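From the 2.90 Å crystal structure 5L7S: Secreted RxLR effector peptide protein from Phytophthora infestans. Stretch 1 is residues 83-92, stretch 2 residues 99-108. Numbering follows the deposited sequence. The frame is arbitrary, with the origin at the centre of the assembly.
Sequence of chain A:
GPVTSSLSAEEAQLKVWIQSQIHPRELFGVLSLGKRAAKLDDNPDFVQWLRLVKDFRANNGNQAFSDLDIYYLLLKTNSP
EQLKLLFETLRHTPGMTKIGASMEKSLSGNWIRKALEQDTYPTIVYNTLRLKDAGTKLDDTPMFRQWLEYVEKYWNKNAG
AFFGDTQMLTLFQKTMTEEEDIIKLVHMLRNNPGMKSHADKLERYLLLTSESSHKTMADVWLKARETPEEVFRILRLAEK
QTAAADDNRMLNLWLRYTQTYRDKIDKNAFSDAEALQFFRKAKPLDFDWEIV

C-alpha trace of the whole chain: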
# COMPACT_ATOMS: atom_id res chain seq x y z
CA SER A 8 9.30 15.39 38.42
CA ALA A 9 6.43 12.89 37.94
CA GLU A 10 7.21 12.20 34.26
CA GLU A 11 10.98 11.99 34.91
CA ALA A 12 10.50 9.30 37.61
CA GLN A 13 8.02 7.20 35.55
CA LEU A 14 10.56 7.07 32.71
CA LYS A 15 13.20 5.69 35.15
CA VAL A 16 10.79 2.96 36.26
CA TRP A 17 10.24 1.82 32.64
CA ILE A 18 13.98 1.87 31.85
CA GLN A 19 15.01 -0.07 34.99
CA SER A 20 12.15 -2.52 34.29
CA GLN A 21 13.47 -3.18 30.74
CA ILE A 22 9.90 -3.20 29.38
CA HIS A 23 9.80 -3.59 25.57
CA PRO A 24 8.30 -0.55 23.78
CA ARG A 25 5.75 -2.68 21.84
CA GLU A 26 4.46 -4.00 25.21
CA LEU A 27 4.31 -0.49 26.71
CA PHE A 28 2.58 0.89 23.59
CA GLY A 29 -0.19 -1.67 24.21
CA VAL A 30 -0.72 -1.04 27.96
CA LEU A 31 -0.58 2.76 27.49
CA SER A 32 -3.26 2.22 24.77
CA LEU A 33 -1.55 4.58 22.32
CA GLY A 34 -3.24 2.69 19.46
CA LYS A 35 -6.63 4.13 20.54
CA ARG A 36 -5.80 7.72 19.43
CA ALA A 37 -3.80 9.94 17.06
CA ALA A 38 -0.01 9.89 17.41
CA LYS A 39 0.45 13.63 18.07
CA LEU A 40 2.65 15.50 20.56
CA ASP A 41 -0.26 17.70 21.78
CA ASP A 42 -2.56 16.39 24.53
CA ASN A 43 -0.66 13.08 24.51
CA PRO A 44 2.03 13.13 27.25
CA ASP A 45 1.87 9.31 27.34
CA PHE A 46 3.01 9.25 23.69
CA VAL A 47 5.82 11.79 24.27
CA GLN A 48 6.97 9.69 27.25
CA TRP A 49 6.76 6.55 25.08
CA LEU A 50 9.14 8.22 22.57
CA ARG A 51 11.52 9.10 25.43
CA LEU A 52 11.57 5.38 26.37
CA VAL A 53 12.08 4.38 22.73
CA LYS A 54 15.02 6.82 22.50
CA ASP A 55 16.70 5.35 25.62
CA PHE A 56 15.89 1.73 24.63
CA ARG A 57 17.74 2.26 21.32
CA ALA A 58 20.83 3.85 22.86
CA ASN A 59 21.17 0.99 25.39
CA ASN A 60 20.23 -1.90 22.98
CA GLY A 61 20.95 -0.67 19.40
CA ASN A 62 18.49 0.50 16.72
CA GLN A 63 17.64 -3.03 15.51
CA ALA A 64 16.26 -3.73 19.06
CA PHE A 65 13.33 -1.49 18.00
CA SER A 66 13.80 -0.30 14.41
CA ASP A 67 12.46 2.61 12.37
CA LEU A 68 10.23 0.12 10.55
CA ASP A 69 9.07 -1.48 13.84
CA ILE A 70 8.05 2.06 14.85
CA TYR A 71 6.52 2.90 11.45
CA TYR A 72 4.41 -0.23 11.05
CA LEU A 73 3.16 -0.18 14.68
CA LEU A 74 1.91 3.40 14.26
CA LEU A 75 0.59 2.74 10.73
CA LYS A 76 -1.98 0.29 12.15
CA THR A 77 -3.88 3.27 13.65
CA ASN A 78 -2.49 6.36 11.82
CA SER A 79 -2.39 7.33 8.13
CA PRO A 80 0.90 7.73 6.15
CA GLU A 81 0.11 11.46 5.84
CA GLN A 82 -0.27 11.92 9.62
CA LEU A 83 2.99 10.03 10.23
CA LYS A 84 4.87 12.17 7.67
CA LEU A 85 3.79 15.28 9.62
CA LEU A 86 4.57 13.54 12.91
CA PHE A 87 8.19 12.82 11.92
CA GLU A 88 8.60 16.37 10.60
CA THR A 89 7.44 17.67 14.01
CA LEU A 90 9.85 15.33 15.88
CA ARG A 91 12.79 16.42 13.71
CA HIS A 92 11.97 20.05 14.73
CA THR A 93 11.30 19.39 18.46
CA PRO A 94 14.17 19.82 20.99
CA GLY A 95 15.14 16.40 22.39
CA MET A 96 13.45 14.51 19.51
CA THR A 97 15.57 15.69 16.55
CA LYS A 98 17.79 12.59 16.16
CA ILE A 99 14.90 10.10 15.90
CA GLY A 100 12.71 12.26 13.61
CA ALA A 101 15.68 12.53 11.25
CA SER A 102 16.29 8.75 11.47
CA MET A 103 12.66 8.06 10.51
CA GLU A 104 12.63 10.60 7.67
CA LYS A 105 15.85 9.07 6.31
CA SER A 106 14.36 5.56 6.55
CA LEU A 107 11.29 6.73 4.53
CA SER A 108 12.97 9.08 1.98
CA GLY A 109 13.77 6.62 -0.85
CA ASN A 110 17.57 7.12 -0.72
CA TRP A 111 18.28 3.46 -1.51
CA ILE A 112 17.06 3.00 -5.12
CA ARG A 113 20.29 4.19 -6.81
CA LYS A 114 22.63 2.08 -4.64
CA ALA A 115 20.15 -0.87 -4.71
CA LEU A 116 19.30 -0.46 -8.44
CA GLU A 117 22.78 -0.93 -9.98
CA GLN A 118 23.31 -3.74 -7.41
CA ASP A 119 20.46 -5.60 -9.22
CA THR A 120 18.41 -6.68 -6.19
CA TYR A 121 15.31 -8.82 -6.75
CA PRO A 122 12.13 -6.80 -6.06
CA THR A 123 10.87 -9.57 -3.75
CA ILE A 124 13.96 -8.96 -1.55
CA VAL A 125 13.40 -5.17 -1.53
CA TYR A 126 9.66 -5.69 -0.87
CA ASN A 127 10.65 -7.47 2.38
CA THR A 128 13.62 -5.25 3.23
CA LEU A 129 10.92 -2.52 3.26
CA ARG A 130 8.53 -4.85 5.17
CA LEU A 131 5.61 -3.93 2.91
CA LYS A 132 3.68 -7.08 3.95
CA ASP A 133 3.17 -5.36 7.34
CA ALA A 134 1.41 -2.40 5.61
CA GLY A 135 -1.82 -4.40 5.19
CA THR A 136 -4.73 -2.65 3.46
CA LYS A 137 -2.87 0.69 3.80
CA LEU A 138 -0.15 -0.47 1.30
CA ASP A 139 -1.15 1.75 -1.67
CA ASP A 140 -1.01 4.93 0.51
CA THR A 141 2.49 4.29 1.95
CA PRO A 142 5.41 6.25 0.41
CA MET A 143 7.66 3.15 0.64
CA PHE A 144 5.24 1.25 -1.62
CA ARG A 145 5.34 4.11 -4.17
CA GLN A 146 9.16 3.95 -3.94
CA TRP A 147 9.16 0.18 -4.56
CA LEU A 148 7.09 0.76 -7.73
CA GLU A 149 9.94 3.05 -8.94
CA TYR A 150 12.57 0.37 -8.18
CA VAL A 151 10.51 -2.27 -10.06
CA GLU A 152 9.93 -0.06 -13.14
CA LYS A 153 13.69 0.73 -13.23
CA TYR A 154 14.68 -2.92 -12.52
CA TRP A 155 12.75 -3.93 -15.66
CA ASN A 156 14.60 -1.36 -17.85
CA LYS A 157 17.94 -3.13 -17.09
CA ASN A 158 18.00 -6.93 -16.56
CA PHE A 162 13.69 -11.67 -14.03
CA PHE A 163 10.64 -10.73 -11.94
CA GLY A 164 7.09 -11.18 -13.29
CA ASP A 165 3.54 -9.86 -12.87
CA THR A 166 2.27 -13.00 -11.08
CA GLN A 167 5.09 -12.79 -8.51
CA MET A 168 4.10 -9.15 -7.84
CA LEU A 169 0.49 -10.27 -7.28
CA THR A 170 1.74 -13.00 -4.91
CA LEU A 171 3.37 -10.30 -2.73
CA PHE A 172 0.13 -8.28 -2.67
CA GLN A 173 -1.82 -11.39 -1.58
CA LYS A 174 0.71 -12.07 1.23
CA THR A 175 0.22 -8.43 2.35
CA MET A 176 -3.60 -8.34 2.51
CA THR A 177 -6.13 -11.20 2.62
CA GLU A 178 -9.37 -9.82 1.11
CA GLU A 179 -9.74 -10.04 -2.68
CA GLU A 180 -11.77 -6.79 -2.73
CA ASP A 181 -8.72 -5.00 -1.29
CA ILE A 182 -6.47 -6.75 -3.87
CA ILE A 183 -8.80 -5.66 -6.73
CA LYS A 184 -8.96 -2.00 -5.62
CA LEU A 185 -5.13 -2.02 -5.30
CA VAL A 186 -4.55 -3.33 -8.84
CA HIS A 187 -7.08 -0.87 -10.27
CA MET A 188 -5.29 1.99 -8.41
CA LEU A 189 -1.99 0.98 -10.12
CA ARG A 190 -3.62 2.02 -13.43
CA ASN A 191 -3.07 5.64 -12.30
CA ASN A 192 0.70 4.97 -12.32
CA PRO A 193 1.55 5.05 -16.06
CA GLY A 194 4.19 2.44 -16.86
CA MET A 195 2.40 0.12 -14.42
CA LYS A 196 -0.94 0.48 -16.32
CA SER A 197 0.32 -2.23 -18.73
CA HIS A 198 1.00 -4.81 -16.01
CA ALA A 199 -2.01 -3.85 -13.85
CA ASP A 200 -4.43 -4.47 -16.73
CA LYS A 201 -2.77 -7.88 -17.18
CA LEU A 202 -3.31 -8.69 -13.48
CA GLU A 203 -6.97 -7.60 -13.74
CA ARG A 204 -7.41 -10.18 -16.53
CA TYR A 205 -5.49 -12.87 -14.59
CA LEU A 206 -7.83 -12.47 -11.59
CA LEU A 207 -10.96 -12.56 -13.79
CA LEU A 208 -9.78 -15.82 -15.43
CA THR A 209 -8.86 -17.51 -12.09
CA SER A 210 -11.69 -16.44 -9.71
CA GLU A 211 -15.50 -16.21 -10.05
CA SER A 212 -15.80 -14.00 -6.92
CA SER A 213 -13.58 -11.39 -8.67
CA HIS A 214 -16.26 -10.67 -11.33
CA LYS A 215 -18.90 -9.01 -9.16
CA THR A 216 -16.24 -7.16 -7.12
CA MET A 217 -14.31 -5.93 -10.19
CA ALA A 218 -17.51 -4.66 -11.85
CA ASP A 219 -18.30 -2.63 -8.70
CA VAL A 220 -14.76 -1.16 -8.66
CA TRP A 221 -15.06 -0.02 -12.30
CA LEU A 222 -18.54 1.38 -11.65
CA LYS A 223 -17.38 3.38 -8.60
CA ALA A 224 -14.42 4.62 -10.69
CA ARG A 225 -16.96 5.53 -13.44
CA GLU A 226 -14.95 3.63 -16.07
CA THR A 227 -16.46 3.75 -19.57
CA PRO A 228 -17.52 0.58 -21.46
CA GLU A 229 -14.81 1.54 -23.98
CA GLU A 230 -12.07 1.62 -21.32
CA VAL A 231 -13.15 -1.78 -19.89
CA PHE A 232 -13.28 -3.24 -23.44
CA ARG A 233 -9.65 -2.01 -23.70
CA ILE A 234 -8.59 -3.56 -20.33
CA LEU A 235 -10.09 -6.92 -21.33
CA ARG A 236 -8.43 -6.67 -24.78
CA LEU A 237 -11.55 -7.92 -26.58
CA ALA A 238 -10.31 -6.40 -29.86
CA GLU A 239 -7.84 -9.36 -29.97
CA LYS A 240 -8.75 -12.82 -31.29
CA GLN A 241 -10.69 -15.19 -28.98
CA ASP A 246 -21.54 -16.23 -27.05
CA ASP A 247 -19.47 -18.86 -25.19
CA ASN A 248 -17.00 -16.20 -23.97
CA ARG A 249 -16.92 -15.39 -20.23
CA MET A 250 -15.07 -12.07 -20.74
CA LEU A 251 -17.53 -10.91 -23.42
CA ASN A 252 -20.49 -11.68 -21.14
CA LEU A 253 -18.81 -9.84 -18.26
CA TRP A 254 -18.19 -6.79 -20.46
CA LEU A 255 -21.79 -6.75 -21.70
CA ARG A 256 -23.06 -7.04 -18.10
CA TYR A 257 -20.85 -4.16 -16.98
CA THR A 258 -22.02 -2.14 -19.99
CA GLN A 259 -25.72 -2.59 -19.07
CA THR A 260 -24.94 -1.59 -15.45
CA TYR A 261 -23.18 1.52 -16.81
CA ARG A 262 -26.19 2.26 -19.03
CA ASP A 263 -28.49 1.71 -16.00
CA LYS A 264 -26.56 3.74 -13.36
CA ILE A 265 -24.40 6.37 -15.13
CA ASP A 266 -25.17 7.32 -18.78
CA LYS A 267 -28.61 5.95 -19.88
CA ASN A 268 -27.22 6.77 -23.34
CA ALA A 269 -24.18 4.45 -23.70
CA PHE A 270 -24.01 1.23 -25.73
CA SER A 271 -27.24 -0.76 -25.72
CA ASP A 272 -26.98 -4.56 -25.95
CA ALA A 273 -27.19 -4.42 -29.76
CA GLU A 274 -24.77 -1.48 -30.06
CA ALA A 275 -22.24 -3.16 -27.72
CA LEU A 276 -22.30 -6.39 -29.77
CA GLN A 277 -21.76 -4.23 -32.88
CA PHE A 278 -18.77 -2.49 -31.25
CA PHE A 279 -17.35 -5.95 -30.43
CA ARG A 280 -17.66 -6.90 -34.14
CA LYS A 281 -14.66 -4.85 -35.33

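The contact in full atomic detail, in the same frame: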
# COMPACT_ATOMS: atom_id res chain seq x y z
N LEU A 83 1.65 10.45 9.79
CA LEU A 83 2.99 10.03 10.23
C LEU A 83 4.13 10.83 9.59
O LEU A 83 5.16 11.06 10.22
CB LEU A 83 3.21 8.54 9.96
CG LEU A 83 2.29 7.57 10.71
CD1 LEU A 83 2.61 6.13 10.33
CD2 LEU A 83 2.40 7.76 12.22
N LYS A 84 3.94 11.26 8.34
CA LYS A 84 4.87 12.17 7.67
C LYS A 84 5.00 13.49 8.45
O LYS A 84 6.11 13.96 8.70
CB LYS A 84 4.40 12.46 6.24
CG LYS A 84 5.40 13.20 5.37
CD LYS A 84 4.73 13.71 4.11
CE LYS A 84 5.70 14.47 3.22
NZ LYS A 84 6.83 13.61 2.78
N LEU A 85 3.84 14.06 8.81
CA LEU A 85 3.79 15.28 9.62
C LEU A 85 4.31 15.06 11.03
O LEU A 85 4.97 15.93 11.58
CB LEU A 85 2.36 15.85 9.68
CG LEU A 85 1.72 16.29 8.36
CD1 LEU A 85 0.29 16.76 8.57
CD2 LEU A 85 2.54 17.38 7.67
N LEU A 86 4.03 13.88 11.60
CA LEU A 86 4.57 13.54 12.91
C LEU A 86 6.10 13.57 12.92
O LEU A 86 6.69 14.21 13.78
CB LEU A 86 4.09 12.16 13.37
CG LEU A 86 4.69 11.62 14.68
CD1 LEU A 86 4.48 12.61 15.82
CD2 LEU A 86 4.09 10.27 15.02
N PHE A 87 6.73 12.91 11.95
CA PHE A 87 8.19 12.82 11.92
C PHE A 87 8.85 14.16 11.60
O PHE A 87 9.95 14.44 12.08
CB PHE A 87 8.68 11.74 10.94
CG PHE A 87 8.08 10.38 11.19
CD1 PHE A 87 7.87 9.91 12.49
CD2 PHE A 87 7.72 9.57 10.12
CE1 PHE A 87 7.32 8.66 12.71
CE2 PHE A 87 7.16 8.32 10.34
CZ PHE A 87 6.96 7.86 11.63
N GLU A 88 8.18 14.99 10.79
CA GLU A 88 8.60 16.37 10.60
C GLU A 88 8.64 17.10 11.95
O GLU A 88 9.66 17.69 12.30
CB GLU A 88 7.65 17.09 9.63
CG GLU A 88 8.03 18.53 9.32
CD GLU A 88 7.32 19.06 8.09
OE1 GLU A 88 6.14 19.45 8.20
OE2 GLU A 88 7.96 19.10 7.01
N THR A 89 7.54 17.03 12.70
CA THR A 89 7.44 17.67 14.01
C THR A 89 8.51 17.18 15.00
O THR A 89 9.07 17.99 15.74
CB THR A 89 6.03 17.50 14.64
OG1 THR A 89 5.04 18.03 13.76
CG2 THR A 89 5.93 18.23 15.97
N LEU A 90 8.80 15.88 15.00
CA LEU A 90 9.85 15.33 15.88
C LEU A 90 11.22 15.86 15.51
O LEU A 90 11.99 16.24 16.39
CB LEU A 90 9.87 13.80 15.85
CG LEU A 90 8.68 13.03 16.41
CD1 LEU A 90 8.99 11.54 16.44
CD2 LEU A 90 8.29 13.52 17.80
N ARG A 91 11.51 15.89 14.21
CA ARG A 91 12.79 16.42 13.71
C ARG A 91 13.01 17.90 14.10
O ARG A 91 14.16 18.34 14.21
CB ARG A 91 12.89 16.26 12.19
CG ARG A 91 14.32 16.18 11.68
CD ARG A 91 14.39 16.49 10.19
NE ARG A 91 15.77 16.40 9.70
CZ ARG A 91 16.26 15.49 8.86
NH1 ARG A 91 15.50 14.53 8.33
NH2 ARG A 91 17.54 15.55 8.51
N HIS A 92 11.92 18.65 14.29
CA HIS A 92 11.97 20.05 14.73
C HIS A 92 11.46 20.28 16.16
O HIS A 92 10.91 21.34 16.46
CB HIS A 92 11.19 20.90 13.72
CG HIS A 92 11.63 20.71 12.31
ND1 HIS A 92 10.79 20.90 11.23
CD2 HIS A 92 12.83 20.33 11.79
CE1 HIS A 92 11.45 20.66 10.11
NE2 HIS A 92 12.69 20.31 10.42
N ILE A 99 15.81 11.17 16.32
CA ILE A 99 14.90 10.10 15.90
C ILE A 99 14.02 10.51 14.71
O ILE A 99 13.90 9.76 13.75
CB ILE A 99 14.07 9.51 17.08
CG1 ILE A 99 13.40 8.20 16.66
CG2 ILE A 99 13.02 10.49 17.60
CD1 ILE A 99 12.94 7.36 17.83
N GLY A 100 13.44 11.71 14.75
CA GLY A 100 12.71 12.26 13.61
C GLY A 100 13.51 12.15 12.33
O GLY A 100 13.02 11.65 11.32
N ALA A 101 14.76 12.60 12.38
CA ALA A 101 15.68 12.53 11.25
C ALA A 101 15.99 11.09 10.81
O ALA A 101 16.14 10.83 9.62
CB ALA A 101 16.97 13.27 11.56
N SER A 102 16.11 10.18 11.77
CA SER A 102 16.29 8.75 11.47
C SER A 102 15.11 8.18 10.69
O SER A 102 15.29 7.48 9.70
CB SER A 102 16.52 7.94 12.75
OG SER A 102 16.68 6.56 12.45
N MET A 103 13.90 8.49 11.17
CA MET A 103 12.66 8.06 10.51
C MET A 103 12.58 8.62 9.10
O MET A 103 12.43 7.86 8.14
CB MET A 103 11.44 8.53 11.31
CG MET A 103 11.23 7.86 12.66
SD MET A 103 11.06 6.06 12.66
CE MET A 103 9.91 5.77 11.31
N GLU A 104 12.70 9.94 8.97
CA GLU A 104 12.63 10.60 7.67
C GLU A 104 13.64 10.04 6.67
O GLU A 104 13.30 9.88 5.49
CB GLU A 104 12.82 12.12 7.81
CG GLU A 104 11.68 12.79 8.57
CD GLU A 104 11.39 14.20 8.11
OE1 GLU A 104 12.33 14.94 7.76
OE2 GLU A 104 10.20 14.58 8.13
N LYS A 105 14.84 9.73 7.14
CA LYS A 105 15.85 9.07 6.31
C LYS A 105 15.40 7.67 5.89
O LYS A 105 15.50 7.31 4.72
CB LYS A 105 17.20 8.97 7.04
CG LYS A 105 18.35 8.51 6.16
CD LYS A 105 19.63 8.34 6.94
CE LYS A 105 20.69 7.61 6.13
NZ LYS A 105 21.87 7.25 6.96
N SER A 106 14.89 6.90 6.84
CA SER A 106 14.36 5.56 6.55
C SER A 106 13.17 5.52 5.58
O SER A 106 12.92 4.48 4.99
CB SER A 106 13.99 4.82 7.84
OG SER A 106 15.14 4.23 8.43
N LEU A 107 12.44 6.64 5.43
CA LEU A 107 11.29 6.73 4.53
C LEU A 107 11.48 7.66 3.31
O LEU A 107 10.50 7.96 2.62
CB LEU A 107 10.06 7.21 5.31
CG LEU A 107 9.72 6.49 6.62
CD1 LEU A 107 8.46 7.08 7.21
CD2 LEU A 107 9.57 4.99 6.41
N SER A 108 12.71 8.09 3.04
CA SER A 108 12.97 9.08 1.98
C SER A 108 13.05 8.48 0.57
O SER A 108 12.68 9.15 -0.40
CB SER A 108 14.26 9.85 2.28
OG SER A 108 15.27 8.98 2.74

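Residues 83-91 and 99-106 are helical, each continuing a helix that begins earlier in the chain, and their N-to-C directions differ by 140°, so the two run roughly antiparallel. Their axes come within 7.5 Å, a close approach for helices, and the backbones draw nearest where R91 CA lies 4.2 Å from G100 CA. Glycine suits this point because it has no side chain: G100 CA rests 3.8 Å from F87 O and 3.9 Å from both R91 N and L90 CB. A beta carbon here would point into the other helix and fall about 2.3 Å from R91 N, a clash. F87 O, meanwhile, keeps its own helical hydrogen bond, accepting from R91 N at 3.0 Å.

On the buried side, F87 supplies a broad apolar surface. M103 lies over one face of its ring, with M103 CB 4.0 Å from the ring centroid in a CH-pi contact. The flexible thioether chain bends along the ring, bringing M103 CE to 3.6 Å from F87 CZ, while M103 SD makes an oblique sulfur-aromatic approach at 4.8 Å from the centroid. L107, just past the helix, adds its CD1 at 3.6 Å from F87 CE2. Near the G100 crossing, L90 CD1 meets I99 CG2 more loosely, at 4.3 Å.

Charge takes over at R91 and E104. The extended arginine reaches along the second helix, laying one face of its guanidinium over A101 CA, which is 3.5 Å from R91 NH1; the small alanine side chain leaves room for this, with A101 CB 3.6 Å from R91 CZ. R91 NH1 then donates a hydrogen bond to E104 OE1 at 3.2 Å, within a salt bridge. E104 also packs as a knob among K84, F87, E88 and R91, its methylene CG 4.0 Å from F87 CB, so one side chain combines packing with charge pairing.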